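Local coordinates for F420-reducing hydrogenase, subunit beta (Methanothermobacter marburgensis, PDB 4OMF), which probably passes electrons from the other hydrogenase subunits, through an iron-sulfur cluster and FAD, to coenzyme F420, at residues C[208-213]-C[251-256]; C[216-221]-C[242-247]. One frame throughout, in Å; residues are numbered along the deposited sequence.

Interaction 1 (C[208-213]-C[251-256]). With FAD (flavin-adenine dinucleotide), chain R.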
loop_
_atom_site.group_PDB
_atom_site.type_symbol
_atom_site.label_atom_id
_atom_site.label_comp_id
_atom_site.label_asym_id
_atom_site.label_seq_id
_atom_site.Cartn_x
_atom_site.Cartn_y
_atom_site.Cartn_z
ATOM N N GLY C 208 -16.650 37.642 -1.251
ATOM C CA GLY C 208 -15.569 37.808 -2.208
ATOM C C GLY C 208 -15.448 39.270 -2.582
ATOM O O GLY C 208 -16.187 40.110 -2.073
ATOM N N SER C 209 -14.514 39.582 -3.473
ATOM C CA SER C 209 -14.295 40.974 -3.851
ATOM C C SER C 209 -15.200 41.394 -4.990
ATOM O O SER C 209 -15.589 42.562 -5.083
ATOM C CB SER C 209 -12.834 41.211 -4.258
ATOM O OG SER C 209 -12.485 40.379 -5.353
ATOM N N VAL C 210 -15.512 40.454 -5.877
ATOM C CA VAL C 210 -16.213 40.797 -7.115
ATOM C C VAL C 210 -17.576 41.431 -6.865
ATOM O O VAL C 210 -18.390 40.912 -6.103
ATOM C CB VAL C 210 -16.370 39.565 -8.012
ATOM C CG1 VAL C 210 -17.253 39.881 -9.214
ATOM C CG2 VAL C 210 -14.989 39.096 -8.459
ATOM N N GLY C 211 -17.807 42.578 -7.506
ATOM C CA GLY C 211 -19.082 43.277 -7.398
ATOM C C GLY C 211 -18.952 44.487 -6.492
ATOM O O GLY C 211 -19.791 45.386 -6.507
ATOM N N SER C 212 -17.863 44.518 -5.723
ATOM C CA SER C 212 -17.604 45.597 -4.765
ATOM C C SER C 212 -16.322 46.354 -5.110
ATOM O O SER C 212 -15.420 45.801 -5.740
ATOM C CB SER C 212 -17.501 45.038 -3.332
ATOM O OG SER C 212 -18.779 44.714 -2.810
ATOM N N PRO C 213 -16.235 47.621 -4.676
ATOM C CA PRO C 213 -15.009 48.406 -4.857
ATOM C C PRO C 213 -13.887 47.929 -3.939
ATOM O O PRO C 213 -14.112 47.109 -3.043
ATOM C CB PRO C 213 -15.447 49.836 -4.514
ATOM C CG PRO C 213 -16.622 49.667 -3.616
ATOM C CD PRO C 213 -17.309 48.403 -4.034
ATOM N N LEU C 251 -23.858 43.774 -8.848
ATOM C CA LEU C 251 -24.254 42.380 -9.005
ATOM C C LEU C 251 -24.125 41.850 -10.438
ATOM O O LEU C 251 -23.961 40.646 -10.648
ATOM C CB LEU C 251 -25.697 42.215 -8.520
ATOM C CG LEU C 251 -26.161 40.837 -8.057
ATOM C CD1 LEU C 251 -25.209 40.280 -7.001
ATOM C CD2 LEU C 251 -27.590 40.918 -7.515
ATOM N N GLY C 252 -24.204 42.744 -11.418
ATOM C CA GLY C 252 -24.114 42.347 -12.814
ATOM C C GLY C 252 -22.807 41.632 -13.130
ATOM O O GLY C 252 -22.779 40.648 -13.880
ATOM N N LEU C 253 -21.714 42.120 -12.556
ATOM C CA LEU C 253 -20.412 41.528 -12.835
ATOM C C LEU C 253 -20.305 40.172 -12.147
ATOM O O LEU C 253 -19.784 39.226 -12.718
ATOM C CB LEU C 253 -19.276 42.451 -12.383
ATOM C CG LEU C 253 -17.854 41.897 -12.491
ATOM C CD1 LEU C 253 -17.509 41.501 -13.935
ATOM C CD2 LEU C 253 -16.819 42.877 -11.928
ATOM N N LEU C 254 -20.822 40.088 -10.926
ATOM C CA LEU C 254 -20.822 38.833 -10.184
ATOM C C LEU C 254 -21.612 37.776 -10.957
ATOM O O LEU C 254 -21.149 36.655 -11.148
ATOM C CB LEU C 254 -21.407 39.033 -8.776
ATOM C CG LEU C 254 -21.257 37.865 -7.796
ATOM C CD1 LEU C 254 -19.800 37.441 -7.646
ATOM C CD2 LEU C 254 -21.839 38.224 -6.437
ATOM N N GLU C 255 -22.807 38.139 -11.412
ATOM C CA GLU C 255 -23.632 37.195 -12.154
ATOM C C GLU C 255 -22.971 36.798 -13.475
ATOM O O GLU C 255 -23.095 35.658 -13.915
ATOM C CB GLU C 255 -25.016 37.784 -12.406
ATOM C CG GLU C 255 -25.800 38.005 -11.111
ATOM C CD GLU C 255 -27.060 38.845 -11.304
ATOM O OE1 GLU C 255 -27.106 39.669 -12.243
ATOM O OE2 GLU C 255 -28.002 38.684 -10.503
ATOM N N LYS C 256 -22.253 37.729 -14.098
ATOM C CA LYS C 256 -21.597 37.414 -15.363
ATOM C C LYS C 256 -20.548 36.331 -15.143
ATOM O O LYS C 256 -20.536 35.315 -15.830
ATOM C CB LYS C 256 -20.935 38.639 -15.978
ATOM C CG LYS C 256 -20.441 38.388 -17.405
ATOM C CD LYS C 256 -19.158 39.141 -17.710
ATOM C CE LYS C 256 -19.325 40.639 -17.518
ATOM N NZ LYS C 256 -18.007 41.343 -17.584
HETATM P PA FAD R . -9.671 38.123 5.224
HETATM O O1A FAD R . -8.521 38.624 4.389
HETATM O O2A FAD R . -10.111 38.782 6.498
HETATM O O5B FAD R . -9.370 36.598 5.571
HETATM C C5B FAD R . -9.111 35.747 4.446
HETATM C C4B FAD R . -9.425 34.312 4.876
HETATM O O4B FAD R . -9.237 33.439 3.761
HETATM C C3B FAD R . -8.470 33.873 5.979
HETATM O O3B FAD R . -9.174 33.277 7.080
HETATM C C2B FAD R . -7.608 32.823 5.292
HETATM O O2B FAD R . -7.246 31.780 6.210
HETATM C C1B FAD R . -8.495 32.304 4.175
HETATM N N9A FAD R . -7.668 31.803 3.063
HETATM C C8A FAD R . -6.693 32.487 2.439
HETATM N N7A FAD R . -6.143 31.740 1.452
HETATM C C5A FAD R . -6.799 30.547 1.456
HETATM C C6A FAD R . -6.704 29.287 0.683
HETATM N N6A FAD R . -5.783 29.130 -0.304
HETATM N N1A FAD R . -7.570 28.311 0.998
HETATM C C2A FAD R . -8.471 28.426 1.997
HETATM N N3A FAD R . -8.609 29.538 2.757
HETATM C C4A FAD R . -7.803 30.603 2.518
HETATM N N1 FAD R . -12.626 36.268 -4.607
HETATM C C2 FAD R . -13.481 36.600 -5.655
HETATM O O2 FAD R . -14.188 37.622 -5.552
HETATM N N3 FAD R . -13.487 35.812 -6.797
HETATM C C4 FAD R . -12.700 34.682 -6.886
HETATM O O4 FAD R . -12.766 33.978 -7.918
HETATM C C4X FAD R . -11.436 34.732 -6.186
HETATM N N5 FAD R . -10.553 33.556 -6.391
HETATM C C5X FAD R . -10.131 32.945 -5.124
HETATM C C6 FAD R . -9.341 31.791 -5.265
HETATM C C7 FAD R . -8.700 31.244 -4.147
HETATM C C7M FAD R . -7.853 29.987 -4.287
HETATM C C8 FAD R . -8.850 31.880 -2.916
HETATM C C8M FAD R . -8.203 31.391 -1.634
HETATM C C9 FAD R . -9.629 33.049 -2.771
HETATM C C9A FAD R . -10.203 33.645 -3.899
HETATM N N10 FAD R . -11.069 34.759 -3.749
HETATM C C10 FAD R . -11.585 35.403 -4.859
HETATM C "C1'" FAD R . -11.525 35.264 -2.439
HETATM C "C2'" FAD R . -10.708 36.406 -1.892
HETATM O "O2'" FAD R . -9.484 36.550 -2.450
HETATM C "C3'" FAD R . -10.800 36.523 -0.552
HETATM O "O3'" FAD R . -10.139 35.553 0.127
HETATM C "C4'" FAD R . -12.167 36.865 0.016
HETATM O "O4'" FAD R . -12.735 38.034 -0.612
HETATM C "C5'" FAD R . -12.098 37.054 1.535
HETATM O "O5'" FAD R . -11.512 38.311 1.835
HETATM P P FAD R . -11.691 38.986 3.275
HETATM O O1P FAD R . -13.170 38.947 3.591
HETATM O O2P FAD R . -10.996 40.315 3.298
HETATM O O3P FAD R . -10.957 37.914 4.256
#
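Val210 meets the first turn of helix 251-275 through a single methyl, CG1, which enters between two consecutive leucines. CG1 lies 3.8 Å from Leu254 CA, against the helix backbone itself, and 3.9 Å from Leu254 CD1, where the two side chains pass at a slant. Leu253 closes over the same methyl from the neighbouring position, its branch carbon CG at 3.9 Å from Val210 CG1. With CG1 opposite the backbone N (chi1 173°), the other methyl, CG2, is turned to the flavin and stands 3.4 Å from FAD O2, so the two methyls of Val210 face the helix and the flavin respectively. Around Leu254 the packing is close and buried, and Tyr198 touches both it and Val210. Beyond Leu253, which is only partly covered, the helix opens to solvent at Gly252 and Lys256.

On the cofactor side the backbone does the work. FAD O2 accepts from Ser209 N at 2.9 Å, a bent bond, and from Val210 N at 3.1 Å in a straighter one (163°). Ser209 to Ser212 form a type II turn, closed by Ser212 N to Ser209 O, with Gly211 at the position where a positive phi is needed. Two successive amides at the start of a turn, converging on the C2 carbonyl of the isoalloxazine, form part of the FAD-binding pocket of this F420-reducing subunit.

Interaction 2 (C[216-221]-C[242-247])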
loop_
_atom_site.group_PDB
_atom_site.type_symbol
_atom_site.label_atom_id
_atom_site.label_comp_id
_atom_site.label_asym_id
_atom_site.label_seq_id
_atom_site.Cartn_x
_atom_site.Cartn_y
_atom_site.Cartn_z
ATOM N N TRP C 216 -13.716 46.606 -0.085
ATOM C CA TRP C 216 -15.069 46.190 0.272
ATOM C C TRP C 216 -15.326 44.799 -0.262
ATOM O O TRP C 216 -14.592 44.308 -1.139
ATOM C CB TRP C 216 -16.111 47.155 -0.292
ATOM C CG TRP C 216 -16.111 48.493 0.360
ATOM C CD1 TRP C 216 -15.203 49.497 0.174
ATOM C CD2 TRP C 216 -17.074 48.984 1.298
ATOM N NE1 TRP C 216 -15.542 50.585 0.943
ATOM C CE2 TRP C 216 -16.688 50.297 1.642
ATOM C CE3 TRP C 216 -18.226 48.440 1.885
ATOM C CZ2 TRP C 216 -17.415 51.078 2.543
ATOM C CZ3 TRP C 216 -18.947 49.220 2.784
ATOM C CH2 TRP C 216 -18.535 50.525 3.102
ATOM N N SER C 217 -16.359 44.157 0.270
ATOM C CA SER C 217 -16.697 42.778 -0.117
ATOM C C SER C 217 -18.171 42.630 -0.448
ATOM O O SER C 217 -19.010 43.281 0.169
ATOM C CB SER C 217 -16.373 41.791 0.999
ATOM O OG SER C 217 -14.989 41.696 1.240
ATOM N N THR C 218 -18.477 41.731 -1.381
ATOM C CA THR C 218 -19.855 41.358 -1.681
ATOM C C THR C 218 -20.224 40.154 -0.821
ATOM O O THR C 218 -19.596 39.092 -0.914
ATOM C CB THR C 218 -20.031 41.040 -3.168
ATOM O OG1 THR C 218 -19.597 42.167 -3.947
ATOM C CG2 THR C 218 -21.477 40.712 -3.479
ATOM N N VAL C 219 -21.220 40.346 0.046
ATOM C CA VAL C 219 -21.558 39.372 1.088
ATOM C C VAL C 219 -22.949 38.793 0.863
ATOM O O VAL C 219 -23.944 39.512 0.900
ATOM C CB VAL C 219 -21.524 40.018 2.494
ATOM C CG1 VAL C 219 -21.859 38.992 3.575
ATOM C CG2 VAL C 219 -20.168 40.648 2.762
ATOM N N ILE C 220 -22.998 37.489 0.651
ATOM C CA ILE C 220 -24.244 36.787 0.367
ATOM C C ILE C 220 -24.613 35.935 1.577
ATOM O O ILE C 220 -23.897 34.983 1.882
ATOM C CB ILE C 220 -24.080 35.878 -0.863
ATOM C CG1 ILE C 220 -23.747 36.701 -2.111
ATOM C CG2 ILE C 220 -25.345 35.062 -1.088
ATOM C CD1 ILE C 220 -23.267 35.842 -3.276
ATOM N N THR C 221 -25.690 36.277 2.289
ATOM C CA THR C 221 -26.120 35.423 3.400
ATOM C C THR C 221 -27.084 34.375 2.856
ATOM O O THR C 221 -27.875 34.666 1.967
ATOM C CB THR C 221 -26.790 36.216 4.558
ATOM O OG1 THR C 221 -27.847 37.015 4.045
ATOM C CG2 THR C 221 -25.778 37.129 5.238
ATOM N N LYS C 242 -23.619 48.417 2.573
ATOM C CA LYS C 242 -24.402 49.158 1.583
ATOM C C LYS C 242 -25.209 48.159 0.745
ATOM O O LYS C 242 -24.707 47.071 0.433
ATOM C CB LYS C 242 -23.484 49.991 0.670
ATOM C CG LYS C 242 -22.417 50.815 1.397
ATOM C CD LYS C 242 -21.519 51.627 0.439
ATOM C CE LYS C 242 -20.707 52.668 1.217
ATOM N NZ LYS C 242 -19.802 53.489 0.365
ATOM N N PRO C 243 -26.456 48.514 0.373
ATOM C CA PRO C 243 -27.185 47.676 -0.590
ATOM C C PRO C 243 -26.348 47.445 -1.847
ATOM O O PRO C 243 -25.730 48.385 -2.350
ATOM C CB PRO C 243 -28.440 48.503 -0.901
ATOM C CG PRO C 243 -28.644 49.329 0.319
ATOM C CD PRO C 243 -27.258 49.668 0.816
ATOM N N ILE C 244 -26.304 46.206 -2.325
ATOM C CA ILE C 244 -25.457 45.869 -3.458
ATOM C C ILE C 244 -25.915 46.594 -4.739
ATOM O O ILE C 244 -25.111 46.828 -5.636
ATOM C CB ILE C 244 -25.413 44.334 -3.690
ATOM C CG1 ILE C 244 -24.210 43.951 -4.551
ATOM C CG2 ILE C 244 -26.715 43.823 -4.282
ATOM C CD1 ILE C 244 -22.855 44.297 -3.929
ATOM N N GLU C 245 -27.187 46.988 -4.807
ATOM C CA GLU C 245 -27.697 47.666 -6.004
ATOM C C GLU C 245 -27.122 49.078 -6.128
ATOM O O GLU C 245 -27.155 49.674 -7.203
ATOM C CB GLU C 245 -29.233 47.721 -6.001
ATOM C CG GLU C 245 -29.819 48.996 -5.406
ATOM C CD GLU C 245 -30.576 49.864 -6.428
ATOM O OE1 GLU C 245 -30.782 51.072 -6.158
ATOM O OE2 GLU C 245 -30.976 49.344 -7.495
ATOM N N GLU C 246 -26.578 49.598 -5.029
ATOM C CA GLU C 246 -26.096 50.974 -4.980
ATOM C C GLU C 246 -24.586 51.057 -5.167
ATOM O O GLU C 246 -23.994 52.130 -5.088
ATOM C CB GLU C 246 -26.493 51.620 -3.653
ATOM C CG GLU C 246 -27.997 51.607 -3.389
ATOM C CD GLU C 246 -28.383 52.280 -2.075
ATOM O OE1 GLU C 246 -27.479 52.708 -1.323
ATOM O OE2 GLU C 246 -29.601 52.377 -1.797
ATOM N N VAL C 247 -23.974 49.913 -5.441
ATOM C CA VAL C 247 -22.525 49.794 -5.476
ATOM C C VAL C 247 -22.026 49.430 -6.876
ATOM O O VAL C 247 -22.729 48.738 -7.606
ATOM C CB VAL C 247 -22.076 48.731 -4.436
ATOM C CG1 VAL C 247 -20.697 48.180 -4.736
ATOM C CG2 VAL C 247 -22.160 49.315 -3.034
#
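The indole of Trp216 carries the side chain of Lys242 on one face, over the outer margin of its six-membered ring at CZ3, CH2 and CZ2. The lysine methylenes cross the tryptophan side chain at about a right angle: CG is nearest CZ3, CD sits above the face, and CE makes the closest approach, 3.6 Å from Trp216 CH2. Lys242 NZ reaches only to 4.0 Å from Trp216 CZ2, beyond the methylenes, while within these two segments nothing meets the five-membered ring or its NE1 edge. Arg13 of strand 8-14 also touches the tryptophan. An extended chain beyond CG, with chi2 at 180°, carries the lysine straight across the outer part of the ring, past CZ3 and CH2.

Two residues further along each segment, the meeting is smaller and more deeply buried. Ile244 CD1 abuts the branched end of Thr218, equally far from its methyl CG2 (3.9 Å) and its hydroxyl OG1 (3.9 Å). Ile244 opens a short 3-10 segment, held by Glu246 N to Pro243 O at 3.1 Å, that follows strand 239-243. The hydroxyl is not left to the isoleucine: Thr218 OG1 is hydrogen-bonded to Val210 O and to Ser212 OG, and chi1 of -56° places it beside its own backbone N while CG2 lies opposite that nitrogen. Strand 8-14 runs between strands 217-221 and 239-243, and Thr218 packs on its Ile9, so the contact reaches over an intervening strand of the mixed sheet.

Contact across the segments is therefore by van der Waals packing: methylenes against an aromatic face at the surface and a methyl against the methyl and hydroxyl of a threonine inside, with the buried hydroxyl satisfied by the loop after strand 205-208 and the lysine ammonium group at the exposed surface end of the contact.

Overall arrangement
Interactions 1 and 2 have centres 9 Å apart, on the same side of the chain's centre. Along the chain they are nested: 208-213, 216-221, 242-247, 251-256, so that interaction 2 lies inside the loop closed by interaction 1. Strands 205-208 and 217-221 are antiparallel neighbours in the mixed sheet, and Gly208 O lies 2.9 Å from Thr218 N, a probable hydrogen bond that joins the two contacts directly. On the other branch, strand 239-243 leads through the 3-10 segment into helix 251-275, with Val247 CG1 packing on Gly211 O. The FAD-binding turn is thus set between the sheet and the start of that helix.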